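PDB 6OFQ: heme-binding protein A / AI-2 binding protein A from Helicobacter pylori SS1, which binds the peptide STSA and probably delivers short peptides to an ABC transporter as its type II periplasmic substrate-binding protein. Local coordinates for residues A293-L298 against Y440-K445; V310-N315 against K351-D356; S457-D462 against Q488-K493. All coordinates share one frame; numbering follows the deposited sequence. Where two conformers were deposited one is given.

Contact 1. Residues A293-L298 against Y440-K445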
loop_
_atom_site.group_PDB
_atom_site.type_symbol
_atom_site.label_atom_id
_atom_site.label_comp_id
_atom_site.label_asym_id
_atom_site.label_seq_id
_atom_site.Cartn_x
_atom_site.Cartn_y
_atom_site.Cartn_z
ATOM N N ALA A 293 -7.428 3.967 -4.789
ATOM C CA ALA A 293 -7.747 5.346 -5.107
ATOM C C ALA A 293 -6.519 5.988 -5.749
ATOM O O ALA A 293 -5.382 5.640 -5.401
ATOM C CB ALA A 293 -8.182 6.149 -3.893
ATOM N N SER A 294 -6.742 6.872 -6.721
ATOM C CA SER A 294 -5.688 7.605 -7.449
ATOM C C SER A 294 -6.099 9.065 -7.525
ATOM O O SER A 294 -7.218 9.384 -7.878
ATOM C CB SER A 294 -5.577 6.990 -8.869
ATOM O OG SER A 294 -4.538 7.642 -9.578
ATOM N N TRP A 295 -5.135 9.956 -7.260
ATOM C CA TRP A 295 -5.470 11.401 -7.105
ATOM C C TRP A 295 -4.250 12.248 -7.421
ATOM O O TRP A 295 -3.179 11.709 -7.688
ATOM C CB TRP A 295 -6.076 11.731 -5.730
ATOM C CG TRP A 295 -5.156 11.564 -4.565
ATOM C CD1 TRP A 295 -4.350 12.506 -4.025
ATOM C CD2 TRP A 295 -4.886 10.361 -3.850
ATOM N NE1 TRP A 295 -3.640 11.989 -2.968
ATOM C CE2 TRP A 295 -3.954 10.667 -2.825
ATOM C CE3 TRP A 295 -5.374 9.062 -3.918
ATOM C CZ2 TRP A 295 -3.491 9.712 -1.931
ATOM C CZ3 TRP A 295 -4.917 8.130 -3.045
ATOM C CH2 TRP A 295 -3.965 8.449 -2.077
ATOM N N LEU A 296 -4.447 13.540 -7.422
ATOM C CA LEU A 296 -3.344 14.451 -7.569
ATOM C C LEU A 296 -3.083 15.078 -6.201
ATOM O O LEU A 296 -3.988 15.736 -5.649
ATOM C CB LEU A 296 -3.697 15.435 -8.664
ATOM C CG LEU A 296 -2.638 16.458 -9.061
ATOM C CD1 LEU A 296 -1.461 15.810 -9.790
ATOM C CD2 LEU A 296 -3.244 17.532 -9.954
ATOM N N SER A 297 -1.914 14.874 -5.608
ATOM C CA SER A 297 -1.477 15.599 -4.410
ATOM C C SER A 297 -1.224 17.061 -4.795
ATOM O O SER A 297 -0.674 17.285 -5.884
ATOM C CB SER A 297 -0.133 15.077 -3.843
ATOM O OG SER A 297 -0.249 13.744 -3.354
ATOM N N LEU A 298 -1.665 17.983 -3.941
ATOM C CA LEU A 298 -1.356 19.412 -4.053
ATOM C C LEU A 298 -0.669 19.754 -2.747
ATOM O O LEU A 298 -1.188 19.508 -1.661
ATOM C CB LEU A 298 -2.637 20.227 -4.155
ATOM C CG LEU A 298 -3.561 19.919 -5.335
ATOM C CD1 LEU A 298 -4.856 20.676 -5.304
ATOM C CD2 LEU A 298 -2.832 20.123 -6.671
ATOM N N TYR A 440 -6.691 8.559 8.086
ATOM C CA TYR A 440 -5.706 8.912 9.098
ATOM C C TYR A 440 -4.297 8.733 8.585
ATOM O O TYR A 440 -3.414 9.614 8.723
ATOM C CB TYR A 440 -5.924 8.132 10.401
ATOM C CG TYR A 440 -5.219 8.787 11.582
ATOM C CD1 TYR A 440 -5.823 9.881 12.167
ATOM C CD2 TYR A 440 -3.992 8.374 12.040
ATOM C CE1 TYR A 440 -5.224 10.557 13.215
ATOM C CE2 TYR A 440 -3.392 9.048 13.133
ATOM C CZ TYR A 440 -4.056 10.124 13.653
ATOM O OH TYR A 440 -3.573 10.885 14.762
ATOM N N THR A 441 -4.050 7.632 7.902
ATOM C CA THR A 441 -2.695 7.352 7.474
ATOM C C THR A 441 -2.206 8.339 6.430
ATOM O O THR A 441 -0.998 8.574 6.348
ATOM C CB THR A 441 -2.682 5.924 6.925
ATOM O OG1 THR A 441 -3.155 5.059 7.958
ATOM C CG2 THR A 441 -1.272 5.409 6.536
ATOM N N LEU A 442 -3.109 8.856 5.585
ATOM C CA LEU A 442 -2.723 9.719 4.453
ATOM C C LEU A 442 -3.066 11.172 4.608
ATOM O O LEU A 442 -2.533 12.020 3.893
ATOM C CB LEU A 442 -3.297 9.245 3.103
ATOM C CG LEU A 442 -3.100 7.753 2.860
ATOM C CD1 LEU A 442 -3.871 7.357 1.600
ATOM C CD2 LEU A 442 -1.650 7.326 2.747
ATOM N N TRP A 443 -4.005 11.507 5.478
ATOM C CA TRP A 443 -4.583 12.845 5.514
ATOM C C TRP A 443 -4.612 13.571 6.858
ATOM O O TRP A 443 -5.152 14.667 6.991
ATOM C CB TRP A 443 -6.005 12.855 4.898
ATOM C CG TRP A 443 -6.068 12.339 3.446
ATOM C CD1 TRP A 443 -6.387 11.085 3.025
ATOM C CD2 TRP A 443 -5.709 13.090 2.279
ATOM N NE1 TRP A 443 -6.251 10.990 1.656
ATOM C CE2 TRP A 443 -5.812 12.218 1.182
ATOM C CE3 TRP A 443 -5.307 14.412 2.071
ATOM C CZ2 TRP A 443 -5.566 12.657 -0.105
ATOM C CZ3 TRP A 443 -5.061 14.817 0.759
ATOM C CH2 TRP A 443 -5.192 13.947 -0.292
ATOM N N SER A 444 -4.070 12.919 7.888
ATOM C CA SER A 444 -4.102 13.497 9.239
ATOM C C SER A 444 -2.911 14.424 9.519
ATOM O O SER A 444 -1.832 14.309 8.890
ATOM C CB SER A 444 -4.165 12.429 10.331
ATOM O OG SER A 444 -2.993 11.674 10.342
ATOM N N LYS A 445 -3.050 15.228 10.572
ATOM C CA LYS A 445 -1.884 15.940 11.074
ATOM C C LYS A 445 -0.779 15.033 11.527
ATOM O O LYS A 445 0.392 15.333 11.264
ATOM C CB LYS A 445 -2.278 16.903 12.173
ATOM C CG LYS A 445 -2.991 18.100 11.598
ATOM C CD LYS A 445 -3.576 18.997 12.678
ATOM C CE LYS A 445 -2.379 19.580 13.443
ATOM N NZ LYS A 445 -2.672 20.872 14.118
#
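Trp-295, on the strand 292-298, meets the last turn of the helix 436-443 through two side chains, Trp-443 and Leu-442, and all three residues are buried. The larger part is aromatic. CZ2 and CH2 of the Trp-443 six-membered ring reach over one face of the Trp-295 indole near its rim, with Trp-443 CZ2 standing 3.4 Å above that plane. The closest approach, 3.5 Å, is from Trp-443 CZ2 to Trp-295 NE1, and Trp-443 CH2 lies almost as near to the same nitrogen. Because the planes are inclined at 45° and the five-membered ring of Trp-295 is 5.2 Å, centroid to centroid, from the six-membered ring of Trp-443, the pair is neither a parallel stack nor a T-shaped one. The two side chains run in opposing senses, one from the strand and one from the helix. A chi1 of 66° carries the Trp-295 ring from the strand toward the helix end.

The helix thus packs against a mixed sheet of this substrate-binding protein, in which strand 292-298 lies between strands 423-429 and 497-510, antiparallel to both. Tyr-497 touches both indoles and meets Trp-295 edge-to-face.

The aliphatic part is a single methyl: Leu-442 CD1 sits 3.8 Å from Trp-295 CH2, on the benzo part of the indole. Trp-428 also packs on both of these side chains.

No hydrogen bond crosses between the two segments. At the helix end, Ser-444 OG donates to Tyr-440 O at 2.7 Å, tilted 15° from the carbonyl plane, and lies over the centre of the Tyr-440 ring. The same hydroxyl caps the following helix at Ala-447 N, joining the end of one helix to the start of the next.

Contact 2. Residues V310-N315 against K351-D356; sequences VRLAIN and KPYEYD
With CG beside the backbone N in both residues (chi1 -77° in Tyr-353), Leu-312 sends a methyl from the helix 308-317 over the phenol ring that Tyr-353 turns toward that helix. In this family 5 solute-binding protein, helix 308-317 follows strand 292-298 of the mixed sheet and is covered here by the loop that leads into the helix 357-366, where Asp-356 is the N-cap and its OD1 takes the backbone N-H of Lys-359.

The main contact is CH-pi. Leu-312 CD2 lies 4.0 Å from the centroid of the Tyr-353 ring, displaced toward the hydroxyl end, with its closest ring atom CZ at 3.6 Å. The phenol oxygen itself is equally near this methyl, but its strongest polar partner is His-492 O, to which it is hydrogen-bonded. His-492 also stacks its ring on Tyr-353, so the aromatic group is held both by its face and by its hydroxyl.

Asn-315, one turn further along the helix, approaches the same phenol at CD2. Its OD1 comes within 3.9 Å of that carbon, a van der Waals approach with the amide plane turned steeply (74°) to the ring. The rotation of this amide is fixed from the other end: ND2 donates to Arg-311 O at 2.8 Å, with an N-H...O angle of 165°, and also to Tyr-497 O. Arg-311 O therefore accepts two hydrogen bonds, from the backbone N and the side-chain ND2 of Asn-315, which reach it from opposite faces of its carbonyl plane.

Glu-354 and Asp-356 bond directly to His-316 of the same helix. A water also bridges the two backbones, lying 2.8 Å from Asn-315 O and 3.0 Å from Tyr-353 O.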
loop_
_atom_site.group_PDB
_atom_site.type_symbol
_atom_site.label_atom_id
_atom_site.label_comp_id
_atom_site.label_asym_id
_atom_site.label_seq_id
_atom_site.Cartn_x
_atom_site.Cartn_y
_atom_site.Cartn_z
ATOM N N VAL A 310 -7.366 28.543 -5.076
ATOM C CA VAL A 310 -6.550 27.965 -6.144
ATOM C C VAL A 310 -6.829 26.486 -6.320
ATOM O O VAL A 310 -6.984 25.926 -7.446
ATOM C CB VAL A 310 -5.059 28.252 -5.949
ATOM C CG1 VAL A 310 -4.239 27.463 -6.971
ATOM C CG2 VAL A 310 -4.725 29.735 -6.123
ATOM N N ARG A 311 -6.877 25.822 -5.172
ATOM C CA ARG A 311 -7.184 24.394 -5.186
ATOM C C ARG A 311 -8.502 24.083 -5.854
ATOM O O ARG A 311 -8.645 23.110 -6.622
ATOM C CB ARG A 311 -6.998 23.774 -3.813
ATOM C CG ARG A 311 -5.650 23.939 -3.179
ATOM C CD ARG A 311 -5.442 23.070 -1.967
ATOM N NE ARG A 311 -6.384 23.289 -0.883
ATOM C CZ ARG A 311 -6.114 23.963 0.222
ATOM N NH1 ARG A 311 -5.029 24.680 0.400
ATOM N NH2 ARG A 311 -7.072 24.012 1.128
ATOM N N LEU A 312 -9.515 24.835 -5.433
ATOM C CA LEU A 312 -10.819 24.658 -6.008
ATOM C C LEU A 312 -10.812 24.928 -7.507
ATOM O O LEU A 312 -11.434 24.199 -8.258
ATOM C CB LEU A 312 -11.861 25.503 -5.270
ATOM C CG LEU A 312 -12.163 25.066 -3.848
ATOM C CD1 LEU A 312 -12.914 26.156 -3.120
ATOM C CD2 LEU A 312 -13.012 23.811 -3.835
ATOM N N ALA A 313 -10.091 25.958 -7.934
ATOM C CA ALA A 313 -10.051 26.240 -9.369
ATOM C C ALA A 313 -9.512 25.056 -10.154
ATOM O O ALA A 313 -10.071 24.629 -11.161
ATOM C CB ALA A 313 -9.175 27.465 -9.548
ATOM N N ILE A 314 -8.436 24.498 -9.626
ATOM C CA ILE A 314 -7.769 23.325 -10.238
ATOM C C ILE A 314 -8.746 22.149 -10.251
ATOM O O ILE A 314 -8.884 21.498 -11.301
ATOM C CB ILE A 314 -6.480 22.969 -9.488
ATOM C CG1 ILE A 314 -5.401 24.045 -9.733
ATOM C CG2 ILE A 314 -5.935 21.591 -9.894
ATOM C CD1 ILE A 314 -4.139 23.953 -8.907
ATOM N N ASN A 315 -9.505 21.933 -9.165
ATOM C CA ASN A 315 -10.539 20.899 -9.117
ATOM C C ASN A 315 -11.593 21.065 -10.193
ATOM O O ASN A 315 -11.989 20.081 -10.809
ATOM C CB ASN A 315 -11.185 20.796 -7.737
ATOM C CG ASN A 315 -10.411 19.907 -6.736
ATOM O OD1 ASN A 315 -10.872 18.793 -6.372
ATOM N ND2 ASN A 315 -9.379 20.421 -6.123
ATOM N N LYS A 351 -21.194 15.552 -3.326
ATOM C CA LYS A 351 -21.231 15.650 -4.782
ATOM C C LYS A 351 -19.829 16.016 -5.259
ATOM O O LYS A 351 -19.206 16.928 -4.690
ATOM C CB LYS A 351 -22.203 16.738 -5.207
ATOM C CG LYS A 351 -23.644 16.436 -4.861
ATOM C CD LYS A 351 -24.551 17.418 -5.611
ATOM C CE LYS A 351 -25.483 18.141 -4.656
ATOM N NZ LYS A 351 -26.488 17.180 -4.124
ATOM N N PRO A 352 -19.361 15.327 -6.304
ATOM C CA PRO A 352 -18.030 15.674 -6.804
ATOM C C PRO A 352 -18.017 17.122 -7.301
ATOM O O PRO A 352 -19.054 17.628 -7.732
ATOM C CB PRO A 352 -17.789 14.685 -7.941
ATOM C CG PRO A 352 -19.170 14.353 -8.370
ATOM C CD PRO A 352 -19.990 14.287 -7.145
ATOM N N TYR A 353 -16.844 17.723 -7.391
ATOM C CA TYR A 353 -16.808 19.094 -7.886
ATOM C C TYR A 353 -17.006 19.037 -9.401
ATOM O O TYR A 353 -16.378 18.254 -10.090
ATOM C CB TYR A 353 -15.498 19.804 -7.559
ATOM C CG TYR A 353 -15.418 20.249 -6.102
ATOM C CD1 TYR A 353 -16.284 21.213 -5.580
ATOM C CD2 TYR A 353 -14.468 19.724 -5.295
ATOM C CE1 TYR A 353 -16.153 21.638 -4.265
ATOM C CE2 TYR A 353 -14.358 20.066 -3.954
ATOM C CZ TYR A 353 -15.210 21.050 -3.447
ATOM O OH TYR A 353 -15.212 21.531 -2.145
ATOM N N GLU A 354 -17.821 19.946 -9.886
ATOM C CA GLU A 354 -18.239 19.941 -11.287
ATOM C C GLU A 354 -17.168 20.503 -12.205
ATOM O O GLU A 354 -16.514 21.470 -11.840
ATOM C CB GLU A 354 -19.422 20.891 -11.415
ATOM C CG GLU A 354 -20.719 20.375 -10.808
ATOM C CD GLU A 354 -21.910 21.187 -11.298
ATOM O OE1 GLU A 354 -23.002 20.947 -10.727
ATOM O OE2 GLU A 354 -21.755 21.994 -12.259
ATOM N N TYR A 355 -17.028 19.930 -13.409
ATOM C CA TYR A 355 -16.111 20.450 -14.400
ATOM C C TYR A 355 -16.749 21.732 -14.891
ATOM O O TYR A 355 -17.870 21.686 -15.440
ATOM C CB TYR A 355 -15.957 19.455 -15.543
ATOM C CG TYR A 355 -15.156 20.015 -16.659
ATOM C CD1 TYR A 355 -13.824 20.384 -16.453
ATOM C CD2 TYR A 355 -15.697 20.184 -17.934
ATOM C CE1 TYR A 355 -13.033 20.872 -17.447
ATOM C CE2 TYR A 355 -14.905 20.680 -18.954
ATOM C CZ TYR A 355 -13.601 21.051 -18.701
ATOM O OH TYR A 355 -12.743 21.580 -19.662
ATOM N N ASP A 356 -16.024 22.833 -14.771
ATOM C CA ASP A 356 -16.596 24.154 -15.064
ATOM C C ASP A 356 -15.479 25.162 -15.240
ATOM O O ASP A 356 -14.868 25.658 -14.281
ATOM C CB ASP A 356 -17.568 24.546 -13.973
ATOM C CG ASP A 356 -18.288 25.845 -14.234
ATOM O OD1 ASP A 356 -17.825 26.630 -15.089
ATOM O OD2 ASP A 356 -19.305 25.999 -13.501
HETATM O O HOH W 1 -14.266 18.944 -12.080
#

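Contact 3. Residues S457-D462 against Q488-K493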
loop_
_atom_site.group_PDB
_atom_site.type_symbol
_atom_site.label_atom_id
_atom_site.label_comp_id
_atom_site.label_asym_id
_atom_site.label_seq_id
_atom_site.Cartn_x
_atom_site.Cartn_y
_atom_site.Cartn_z
ATOM N N SER A 457 -0.089 15.825 0.427
ATOM C CA SER A 457 -0.655 17.174 0.333
ATOM C C SER A 457 -0.272 18.072 1.510
ATOM O O SER A 457 -0.620 19.231 1.587
ATOM C CB SER A 457 -2.195 17.120 0.222
ATOM O OG SER A 457 -2.574 16.602 -1.032
ATOM N N PHE A 458 0.389 17.465 2.494
ATOM C CA PHE A 458 0.662 18.094 3.790
ATOM C C PHE A 458 -0.599 18.726 4.369
ATOM O O PHE A 458 -0.633 19.869 4.836
ATOM C CB PHE A 458 1.809 19.133 3.671
ATOM C CG PHE A 458 3.174 18.511 3.440
ATOM C CD1 PHE A 458 3.572 18.085 2.211
ATOM C CD2 PHE A 458 3.981 18.183 4.517
ATOM C CE1 PHE A 458 4.791 17.458 2.000
ATOM C CE2 PHE A 458 5.244 17.670 4.296
ATOM C CZ PHE A 458 5.645 17.268 3.047
ATOM N N TYR A 459 -1.693 17.969 4.274
ATOM C CA TYR A 459 -2.960 18.486 4.747
ATOM C C TYR A 459 -3.002 18.507 6.268
ATOM O O TYR A 459 -2.871 17.446 6.877
ATOM C CB TYR A 459 -4.096 17.628 4.199
ATOM C CG TYR A 459 -5.494 18.023 4.553
ATOM C CD1 TYR A 459 -5.962 19.319 4.451
ATOM C CD2 TYR A 459 -6.388 17.071 5.041
ATOM C CE1 TYR A 459 -7.248 19.680 4.840
ATOM C CE2 TYR A 459 -7.669 17.424 5.383
ATOM C CZ TYR A 459 -8.154 18.707 5.252
ATOM O OH TYR A 459 -9.450 18.939 5.604
ATOM N N LYS A 460 -3.204 19.682 6.829
ATOM C CA LYS A 460 -3.225 19.852 8.285
ATOM C C LYS A 460 -4.504 20.570 8.700
ATOM O O LYS A 460 -4.610 21.783 8.604
ATOM C CB LYS A 460 -2.010 20.689 8.692
ATOM C CG LYS A 460 -0.699 20.000 8.414
ATOM C CD LYS A 460 0.530 20.813 8.812
ATOM C CE LYS A 460 0.455 21.182 10.277
ATOM N NZ LYS A 460 1.787 21.816 10.482
ATOM N N SER A 461 -5.494 19.791 9.115
ATOM C CA SER A 461 -6.748 20.331 9.581
ATOM C C SER A 461 -7.007 19.690 10.938
ATOM O O SER A 461 -7.172 18.463 11.056
ATOM C CB SER A 461 -7.914 19.994 8.658
ATOM O OG SER A 461 -9.170 20.192 9.309
ATOM N N ASP A 462 -7.138 20.545 11.959
ATOM C CA ASP A 462 -7.534 20.071 13.276
ATOM C C ASP A 462 -8.948 19.506 13.334
ATOM O O ASP A 462 -9.221 18.443 13.918
ATOM C CB ASP A 462 -7.470 21.161 14.344
ATOM C CG ASP A 462 -6.055 21.397 14.806
ATOM O OD1 ASP A 462 -5.313 20.395 14.995
ATOM O OD2 ASP A 462 -5.813 22.614 14.956
ATOM N N GLN A 488 -15.369 13.361 5.885
ATOM C CA GLN A 488 -15.370 13.442 4.429
ATOM C C GLN A 488 -15.925 14.753 3.964
ATOM O O GLN A 488 -15.469 15.284 2.962
ATOM C CB GLN A 488 -16.096 12.232 3.874
ATOM C CG GLN A 488 -15.272 10.970 3.917
ATOM C CD GLN A 488 -16.097 9.732 3.648
ATOM O OE1 GLN A 488 -16.327 9.367 2.496
ATOM N NE2 GLN A 488 -16.686 9.201 4.702
ATOM N N GLU A 489 -16.924 15.294 4.669
ATOM C CA GLU A 489 -17.352 16.642 4.330
ATOM C C GLU A 489 -16.282 17.715 4.419
ATOM O O GLU A 489 -16.162 18.631 3.596
ATOM C CB GLU A 489 -18.552 17.077 5.194
ATOM C CG GLU A 489 -19.784 16.230 5.066
ATOM C CD GLU A 489 -20.833 16.673 6.091
ATOM O OE1 GLU A 489 -20.660 17.492 7.048
ATOM O OE2 GLU A 489 -21.894 16.052 5.960
ATOM N N ILE A 490 -15.521 17.651 5.509
ATOM C CA ILE A 490 -14.490 18.667 5.805
ATOM C C ILE A 490 -13.421 18.590 4.716
ATOM O O ILE A 490 -13.023 19.632 4.170
ATOM C CB ILE A 490 -13.895 18.523 7.217
ATOM C CG1 ILE A 490 -15.005 18.844 8.252
ATOM C CG2 ILE A 490 -12.693 19.439 7.384
ATOM C CD1 ILE A 490 -14.508 18.547 9.627
ATOM N N ILE A 491 -12.892 17.414 4.407
ATOM C CA ILE A 491 -11.800 17.361 3.439
ATOM C C ILE A 491 -12.327 17.721 2.040
ATOM O O ILE A 491 -11.609 18.391 1.290
ATOM C CB ILE A 491 -11.079 15.994 3.471
ATOM C CG1 ILE A 491 -9.814 16.021 2.604
ATOM C CG2 ILE A 491 -11.991 14.859 3.072
ATOM C CD1 ILE A 491 -8.862 14.863 2.747
ATOM N N HIS A 492 -13.551 17.364 1.692
ATOM C CA HIS A 492 -14.157 17.859 0.463
ATOM C C HIS A 492 -14.198 19.383 0.378
ATOM O O HIS A 492 -13.822 19.998 -0.630
ATOM C CB HIS A 492 -15.534 17.293 0.261
ATOM C CG HIS A 492 -16.221 17.783 -0.968
ATOM N ND1 HIS A 492 -15.974 17.297 -2.237
ATOM C CD2 HIS A 492 -17.208 18.692 -1.090
ATOM C CE1 HIS A 492 -16.811 17.872 -3.078
ATOM N NE2 HIS A 492 -17.608 18.676 -2.404
ATOM N N LYS A 493 -14.672 19.988 1.468
ATOM C CA LYS A 493 -14.658 21.453 1.520
ATOM C C LYS A 493 -13.312 22.098 1.400
ATOM O O LYS A 493 -13.161 23.128 0.714
ATOM C CB LYS A 493 -15.356 21.893 2.832
ATOM C CG LYS A 493 -15.255 23.363 3.207
ATOM C CD LYS A 493 -15.447 23.646 4.699
ATOM C CE LYS A 493 -14.341 23.154 5.641
ATOM N NZ LYS A 493 -13.149 23.951 6.087
#
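Ile-490 is the first residue of the helical segment 488-493 to touch the 457-462 loop. Its CG2, anti to the backbone N, faces two hydroxyl oxygens, with Tyr-459 OH at 3.7 Å and Ser-461 OG, more loosely, at 4.1 Å. These are van der Waals approaches; Ser-461 is the N-cap of the helix 462-473 and uses its hydroxyl there, on Phe-464.

Ile-491 follows and gives the broader surface. Its CG1 and CD1 branch runs obliquely along one side of the Tyr-459 phenol, CG1 lying 3.8 Å from CE2 and CD1 reaching on toward CD2. The phenol oxygen passes the backbone as well, 3.6 Å from Ile-491 CA. Tyr-459 carries its CG anti to the backbone N (chi1 -179°), which extends the ring from the loop to the helix. The phenol comes in across the last turns of the helix, its hydroxyl bonded to Asp-494 OD2.

Around this contact, Ile-490 and Ile-491 both pack on Phe-464, while Trp-443 of the helix 436-443 touches Tyr-459 and Ile-491. The loop preceding helix 462-473 thus packs on the C-terminal turns of helix 477-494, just before the chain enters strand 497-510 of the mixed sheet.

Contacts 1 and 3 are close neighbours, with centres about 9 Å apart; contact 2 lies farther out, its centre about 17 Å from that of contact 1 and 15 Å from that of contact 3. All three are on the same side of the chain's centre. Along the sequence, contact 2 falls between the two segments of contact 1, and contact 3 follows them. The salt bridge of Lys-445 NZ to Asp-462 OD1 (2.8 Å) ties contact 1 to contact 3, whereas helix 477-494 connects contacts 3 and 2. Together they fasten the helices and loops flanking the mixed sheet of strands 292-298 and 497-510 into one continuously packed part of the binding protein.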